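Local coordinates for glycosyl hydrolase family 2, TIM barrel domain protein (Faecalibacterium prausnitzii A2-165, PDB 6ED2) that probably hydrolyses beta-D-glucuronide conjugates as a gut bacterial beta-glucuronidase of glycosyl hydrolase family 2, at residues Y497-L508 / M551-Y560. Numbering follows the deposited sequence.
Sequences YYGWYVLGGAGL and MWSAEYQNEY
Tyr556 OH joins two points of the 497-508 loop: it donates to Gly499 O in a very short hydrogen bond of 2.5 Å and accepts from Gly505 N at 3.1 Å, with an N-H...O angle of 155°. The contact belongs to the TIM barrel domain, where the loop following strand 492-495 packs on the start of helix 554-570. Tyr556 CG lies anti to the backbone N (chi1 -168°), which sends the ring from the first turn of the helix into the loop; Gly499 O and Gly505 O both lie at its edge, in plane. A phenylalanine in its place would keep the ring but would probably leave Gly499 O and Gly505 N without their shared partner, freeing these two parts of the loop to shift apart. The helix begins with Ser553 as N-cap, its OG accepting from Tyr556 N at 3.0 Å. One turn on from Tyr556, Tyr560 reaches the type II turn 497-500, its CE1 3.1 Å from Tyr498 O, while its hydroxyl is hydrogen-bonded to Gly537 N. A CB on Gly499 would press on Tyr560 CD1 and, at these backbone angles, on Tyr498 O. On the other flank Met551, bent at chi3, brings CE to 3.4 Å from Trp500 CE3 and SD obliquely to 5.3 Å from that six-membered ring's centroid, a Met-aromatic contact; its CG lies over one Tyr556 face. Trp552 NE1 bonds to Ile591 O of the second subunit, so this flank borders a subunit interface. There Trp500 turns an edge to the Trp552 face, planes at 67°, with Trp500 CH2 3.7 Å from Trp552 CD1.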
ATOM      1  N   TYR A 497     -12.526  17.110 -17.509  1.00 34.02           N
ATOM      2  CA  TYR A 497     -11.624  16.900 -16.386  1.00 26.22           C
ATOM      3  C   TYR A 497     -11.293  18.222 -15.712  1.00 32.41           C
ATOM      4  O   TYR A 497     -10.128  18.517 -15.407  1.00 27.81           O
ATOM      5  CB  TYR A 497     -10.353  16.203 -16.843  1.00 29.45           C
ATOM      6  CG  TYR A 497     -10.592  14.771 -17.250  1.00 35.21           C
ATOM      7  CD1 TYR A 497     -10.746  13.776 -16.289  1.00 25.43           C
ATOM      8  CD2 TYR A 497     -10.674  14.412 -18.597  1.00 35.34           C
ATOM      9  CE1 TYR A 497     -10.956  12.451 -16.655  1.00 30.65           C
ATOM     10  CE2 TYR A 497     -10.887  13.098 -18.975  1.00 30.95           C
ATOM     11  CZ  TYR A 497     -11.030  12.122 -18.003  1.00 34.09           C
ATOM     12  OH  TYR A 497     -11.250  10.819 -18.381  1.00 31.64           O
ATOM     13  N   TYR A 498     -12.319  19.045 -15.489  1.00 29.42           N
ATOM     14  CA  TYR A 498     -12.167  20.280 -14.730  1.00 28.47           C
ATOM     15  C   TYR A 498     -11.854  19.941 -13.279  1.00 32.69           C
ATOM     16  O   TYR A 498     -12.707  19.416 -12.553  1.00 29.04           O
ATOM     17  CB  TYR A 498     -13.433  21.119 -14.834  1.00 27.15           C
ATOM     18  CG  TYR A 498     -13.567  21.865 -16.157  1.00 31.64           C
ATOM     19  CD1 TYR A 498     -12.734  22.939 -16.458  1.00 32.12           C
ATOM     20  CD2 TYR A 498     -14.532  21.497 -17.093  1.00 29.77           C
ATOM     21  CE1 TYR A 498     -12.858  23.633 -17.657  1.00 36.45           C
ATOM     22  CE2 TYR A 498     -14.671  22.179 -18.287  1.00 32.15           C
ATOM     23  CZ  TYR A 498     -13.835  23.251 -18.565  1.00 36.99           C
ATOM     24  OH  TYR A 498     -13.971  23.930 -19.749  1.00 32.89           O
ATOM     25  N   GLY A 499     -10.634  20.236 -12.851  1.00 31.29           N
ATOM     26  CA  GLY A 499     -10.192  19.892 -11.518  1.00 32.56           C
ATOM     27  C   GLY A 499      -9.187  18.769 -11.490  1.00 35.40           C
ATOM     28  O   GLY A 499      -8.673  18.448 -10.412  1.00 33.64           O
ATOM     29  N   TRP A 500      -8.898  18.157 -12.639  1.00 29.67           N
ATOM     30  CA  TRP A 500      -7.781  17.231 -12.756  1.00 27.47           C
ATOM     31  C   TRP A 500      -6.765  17.744 -13.777  1.00 33.13           C
ATOM     32  O   TRP A 500      -5.756  18.348 -13.396  1.00 33.30           O
ATOM     33  CB  TRP A 500      -8.271  15.826 -13.133  1.00 28.85           C
ATOM     34  CG  TRP A 500      -7.140  14.828 -13.104  1.00 28.28           C
ATOM     35  CD1 TRP A 500      -6.585  14.187 -14.171  1.00 26.76           C
ATOM     36  CD2 TRP A 500      -6.402  14.407 -11.951  1.00 28.24           C
ATOM     37  NE1 TRP A 500      -5.551  13.382 -13.756  1.00 28.88           N
ATOM     38  CE2 TRP A 500      -5.418  13.500 -12.393  1.00 31.38           C
ATOM     39  CE3 TRP A 500      -6.486  14.702 -10.579  1.00 34.28           C
ATOM     40  CZ2 TRP A 500      -4.516  12.880 -11.511  1.00 29.83           C
ATOM     41  CZ3 TRP A 500      -5.586  14.074  -9.698  1.00 28.74           C
ATOM     42  CH2 TRP A 500      -4.617  13.184 -10.175  1.00 28.55           C
ATOM     43  N   TYR A 501      -7.012  17.526 -15.079  1.00 31.44           N
ATOM     44  CA  TYR A 501      -6.058  17.998 -16.085  1.00 35.25           C
ATOM     45  C   TYR A 501      -6.060  19.512 -16.214  1.00 36.50           C
ATOM     46  O   TYR A 501      -5.057  20.086 -16.657  1.00 38.48           O
ATOM     47  CB  TYR A 501      -6.352  17.387 -17.455  1.00 29.13           C
ATOM     48  CG  TYR A 501      -6.138  15.903 -17.514  1.00 33.25           C
ATOM     49  CD1 TYR A 501      -4.903  15.350 -17.202  1.00 30.57           C
ATOM     50  CD2 TYR A 501      -7.169  15.049 -17.887  1.00 32.21           C
ATOM     51  CE1 TYR A 501      -4.695  13.978 -17.264  1.00 32.28           C
ATOM     52  CE2 TYR A 501      -6.979  13.679 -17.950  1.00 31.24           C
ATOM     53  CZ  TYR A 501      -5.747  13.149 -17.636  1.00 35.01           C
ATOM     54  OH  TYR A 501      -5.554  11.785 -17.696  1.00 38.51           O
ATOM     55  N   VAL A 502      -7.154  20.164 -15.838  1.00 34.68           N
ATOM     56  CA  VAL A 502      -7.359  21.588 -16.056  1.00 36.95           C
ATOM     57  C   VAL A 502      -7.739  22.198 -14.716  1.00 40.94           C
ATOM     58  O   VAL A 502      -8.779  21.838 -14.146  1.00 36.75           O
ATOM     59  CB  VAL A 502      -8.458  21.844 -17.105  1.00 40.89           C
ATOM     60  CG1 VAL A 502      -8.966  23.273 -17.037  1.00 41.02           C
ATOM     61  CG2 VAL A 502      -7.954  21.501 -18.509  1.00 42.04           C
ATOM     62  N   LEU A 503      -6.882  23.092 -14.201  1.00 37.05           N
ATOM     63  CA  LEU A 503      -7.166  23.866 -12.991  1.00 34.03           C
ATOM     64  C   LEU A 503      -7.289  22.972 -11.760  1.00 40.62           C
ATOM     65  O   LEU A 503      -8.180  23.153 -10.924  1.00 37.06           O
ATOM     66  CB  LEU A 503      -8.428  24.715 -13.160  1.00 36.37           C
ATOM     67  CG  LEU A 503      -8.324  25.946 -14.060  1.00 42.19           C
ATOM     68  CD1 LEU A 503      -9.677  26.291 -14.655  1.00 35.71           C
ATOM     69  CD2 LEU A 503      -7.777  27.109 -13.274  1.00 40.23           C
ATOM     70  N   GLY A 504      -6.389  21.999 -11.642  1.00 44.35           N
ATOM     71  CA  GLY A 504      -6.417  21.087 -10.512  1.00 46.63           C
ATOM     72  C   GLY A 504      -5.641  21.613  -9.314  1.00 49.33           C
ATOM     73  O   GLY A 504      -4.693  22.381  -9.455  1.00 56.70           O
ATOM     74  N   GLY A 505      -6.070  21.195  -8.121  1.00 47.30           N
ATOM     75  CA  GLY A 505      -5.288  21.408  -6.915  1.00 47.33           C
ATOM     76  C   GLY A 505      -6.011  22.186  -5.842  1.00 49.59           C
ATOM     77  O   GLY A 505      -7.189  21.926  -5.560  1.00 51.68           O
ATOM     78  N   ALA A 506      -5.319  23.155  -5.235  1.00 48.08           N
ATOM     79  CA  ALA A 506      -5.988  24.053  -4.301  1.00 50.41           C
ATOM     80  C   ALA A 506      -7.100  24.837  -4.982  1.00 53.41           C
ATOM     81  O   ALA A 506      -8.122  25.139  -4.352  1.00 58.98           O
ATOM     82  CB  ALA A 506      -4.975  25.004  -3.664  1.00 55.31           C
ATOM     83  N   GLY A 507      -6.936  25.153  -6.266  1.00 59.62           N
ATOM     84  CA  GLY A 507      -7.932  25.912  -7.001  1.00 59.09           C
ATOM     85  C   GLY A 507      -9.103  25.106  -7.543  1.00 59.16           C
ATOM     86  O   GLY A 507      -9.407  25.197  -8.745  1.00 54.88           O
ATOM     87  N   LEU A 508      -9.792  24.336  -6.682  1.00 43.01           N
ATOM     88  CA  LEU A 508     -10.964  23.600  -7.163  1.00 45.88           C
ATOM     89  C   LEU A 508     -12.128  24.527  -7.510  1.00 45.45           C
ATOM     90  O   LEU A 508     -12.959  24.184  -8.359  1.00 43.72           O
ATOM     91  CB  LEU A 508     -11.414  22.557  -6.137  1.00 47.62           C
ATOM     92  CG  LEU A 508     -12.180  21.371  -6.736  1.00 40.21           C
ATOM     93  CD1 LEU A 508     -11.377  20.737  -7.847  1.00 44.59           C
ATOM     94  CD2 LEU A 508     -12.513  20.319  -5.698  1.00 35.49           C
ATOM     95  N   MET A 551      -4.216  16.120  -4.720  1.00 30.11           N
ATOM     96  CA  MET A 551      -4.430  15.333  -5.924  1.00 31.22           C
ATOM     97  C   MET A 551      -3.728  13.991  -5.777  1.00 28.00           C
ATOM     98  O   MET A 551      -2.587  13.934  -5.303  1.00 27.51           O
ATOM     99  CB  MET A 551      -3.910  16.088  -7.150  1.00 29.50           C
ATOM    100  CG  MET A 551      -4.701  17.358  -7.465  1.00 34.26           C
ATOM    101  SD  MET A 551      -3.894  18.313  -8.764  1.00 34.06           S
ATOM    102  CE  MET A 551      -4.596  17.558 -10.232  1.00 30.26           C
ATOM    103  N   TRP A 552      -4.456  12.919  -6.133  1.00 25.57           N
ATOM    104  CA  TRP A 552      -4.096  11.497  -6.040  1.00 29.71           C
ATOM    105  C   TRP A 552      -4.630  10.818  -4.772  1.00 31.67           C
ATOM    106  O   TRP A 552      -4.559   9.588  -4.668  1.00 38.51           O
ATOM    107  CB  TRP A 552      -2.578  11.265  -6.149  1.00 24.57           C
ATOM    108  CG  TRP A 552      -2.076  11.272  -7.573  1.00 33.48           C
ATOM    109  CD1 TRP A 552      -1.586  12.350  -8.271  1.00 31.16           C
ATOM    110  CD2 TRP A 552      -2.017  10.153  -8.476  1.00 29.73           C
ATOM    111  NE1 TRP A 552      -1.223  11.967  -9.545  1.00 34.44           N
ATOM    112  CE2 TRP A 552      -1.482  10.627  -9.699  1.00 32.80           C
ATOM    113  CE3 TRP A 552      -2.374   8.803  -8.374  1.00 30.99           C
ATOM    114  CZ2 TRP A 552      -1.288   9.791 -10.812  1.00 32.58           C
ATOM    115  CZ3 TRP A 552      -2.168   7.964  -9.488  1.00 32.48           C
ATOM    116  CH2 TRP A 552      -1.638   8.467 -10.682  1.00 32.31           C
ATOM    117  N   SER A 553      -5.191  11.578  -3.826  1.00 28.84           N
ATOM    118  CA  SER A 553      -5.764  11.028  -2.597  1.00 27.78           C
ATOM    119  C   SER A 553      -7.251  10.705  -2.750  1.00 28.97           C
ATOM    120  O   SER A 553      -7.961  11.265  -3.597  1.00 27.41           O
ATOM    121  CB  SER A 553      -5.608  12.009  -1.435  1.00 25.47           C
ATOM    122  OG  SER A 553      -6.514  13.092  -1.622  1.00 26.98           O
ATOM    123  N   ALA A 554      -7.725   9.808  -1.872  1.00 27.59           N
ATOM    124  CA  ALA A 554      -9.151   9.485  -1.828  1.00 29.43           C
ATOM    125  C   ALA A 554      -9.984  10.728  -1.559  1.00 29.39           C
ATOM    126  O   ALA A 554     -11.050  10.915  -2.163  1.00 27.97           O
ATOM    127  CB  ALA A 554      -9.427   8.428  -0.757  1.00 27.44           C
ATOM    128  N   GLU A 555      -9.504  11.591  -0.659  1.00 24.93           N
ATOM    129  CA  GLU A 555     -10.214  12.817  -0.325  1.00 24.06           C
ATOM    130  C   GLU A 555     -10.389  13.704  -1.547  1.00 27.56           C
ATOM    131  O   GLU A 555     -11.474  14.248  -1.781  1.00 28.53           O
ATOM    132  CB  GLU A 555      -9.459  13.579   0.763  1.00 26.07           C
ATOM    133  CG  GLU A 555      -9.699  13.042   2.163  1.00 31.12           C
ATOM    134  CD  GLU A 555      -8.940  11.748   2.432  1.00 32.71           C
ATOM    135  OE1 GLU A 555      -8.026  11.393   1.633  1.00 30.71           O
ATOM    136  OE2 GLU A 555      -9.260  11.099   3.457  1.00 35.15           O
ATOM    137  N   TYR A 556      -9.312  13.897  -2.314  1.00 30.27           N
ATOM    138  CA  TYR A 556      -9.406  14.739  -3.491  1.00 25.85           C
ATOM    139  C   TYR A 556     -10.439  14.178  -4.458  1.00 25.68           C
ATOM    140  O   TYR A 556     -11.320  14.906  -4.930  1.00 28.89           O
ATOM    141  CB  TYR A 556      -8.034  14.878  -4.165  1.00 26.92           C
ATOM    142  CG  TYR A 556      -8.049  15.978  -5.201  1.00 31.91           C
ATOM    143  CD1 TYR A 556      -7.889  17.311  -4.826  1.00 31.91           C
ATOM    144  CD2 TYR A 556      -8.304  15.695  -6.544  1.00 27.97           C
ATOM    145  CE1 TYR A 556      -7.942  18.325  -5.760  1.00 35.42           C
ATOM    146  CE2 TYR A 556      -8.354  16.696  -7.484  1.00 29.11           C
ATOM    147  CZ  TYR A 556      -8.174  18.013  -7.091  1.00 37.42           C
ATOM    148  OH  TYR A 556      -8.236  19.023  -8.024  1.00 32.31           O
ATOM    149  N   GLN A 557     -10.363  12.877  -4.743  1.00 27.29           N
ATOM    150  CA  GLN A 557     -11.327  12.261  -5.655  1.00 25.19           C
ATOM    151  C   GLN A 557     -12.754  12.516  -5.191  1.00 26.22           C
ATOM    152  O   GLN A 557     -13.605  12.951  -5.981  1.00 28.56           O
ATOM    153  CB  GLN A 557     -11.046  10.760  -5.792  1.00 25.09           C
ATOM    154  CG  GLN A 557     -12.165   9.957  -6.461  1.00 27.10           C
ATOM    155  CD  GLN A 557     -12.184  10.093  -7.982  1.00 28.03           C
ATOM    156  OE1 GLN A 557     -11.781  11.121  -8.531  1.00 30.55           O
ATOM    157  NE2 GLN A 557     -12.642   9.046  -8.670  1.00 24.75           N
ATOM    158  N   ASN A 558     -13.030  12.299  -3.899  1.00 28.94           N
ATOM    159  CA  ASN A 558     -14.378  12.559  -3.393  1.00 29.49           C
ATOM    160  C   ASN A 558     -14.758  14.033  -3.522  1.00 31.89           C
ATOM    161  O   ASN A 558     -15.911  14.356  -3.842  1.00 26.27           O
ATOM    162  CB  ASN A 558     -14.506  12.103  -1.937  1.00 33.69           C
ATOM    163  CG  ASN A 558     -14.906  10.614  -1.810  1.00 47.87           C
ATOM    164  OD1 ASN A 558     -14.828   9.826  -2.772  1.00 38.53           O
ATOM    165  ND2 ASN A 558     -15.335  10.229  -0.611  1.00 48.01           N
ATOM    166  N   GLU A 559     -13.807  14.945  -3.263  1.00 28.46           N
ATOM    167  CA  GLU A 559     -14.089  16.376  -3.375  1.00 29.33           C
ATOM    168  C   GLU A 559     -14.357  16.757  -4.821  1.00 27.46           C
ATOM    169  O   GLU A 559     -15.288  17.517  -5.111  1.00 24.80           O
ATOM    170  CB  GLU A 559     -12.921  17.202  -2.818  1.00 23.39           C
ATOM    171  CG  GLU A 559     -12.880  17.254  -1.302  1.00 27.16           C
ATOM    172  CD  GLU A 559     -11.480  17.478  -0.741  1.00 33.67           C
ATOM    173  OE1 GLU A 559     -10.607  18.004  -1.471  1.00 32.98           O
ATOM    174  OE2 GLU A 559     -11.248  17.082   0.430  1.00 36.88           O
ATOM    175  N   TYR A 560     -13.551  16.219  -5.735  1.00 27.07           N
ATOM    176  CA  TYR A 560     -13.726  16.491  -7.156  1.00 26.84           C
ATOM    177  C   TYR A 560     -15.066  15.965  -7.644  1.00 29.41           C
ATOM    178  O   TYR A 560     -15.774  16.651  -8.393  1.00 28.87           O
ATOM    179  CB  TYR A 560     -12.563  15.861  -7.927  1.00 23.96           C
ATOM    180  CG  TYR A 560     -12.793  15.673  -9.399  1.00 32.09           C
ATOM    181  CD1 TYR A 560     -12.250  16.574 -10.323  1.00 30.44           C
ATOM    182  CD2 TYR A 560     -13.526  14.584  -9.884  1.00 26.07           C
ATOM    183  CE1 TYR A 560     -12.438  16.405 -11.677  1.00 28.33           C
ATOM    184  CE2 TYR A 560     -13.741  14.417 -11.253  1.00 31.90           C
ATOM    185  CZ  TYR A 560     -13.189  15.335 -12.144  1.00 32.09           C
ATOM    186  OH  TYR A 560     -13.368  15.183 -13.501  1.00 28.72           O
TER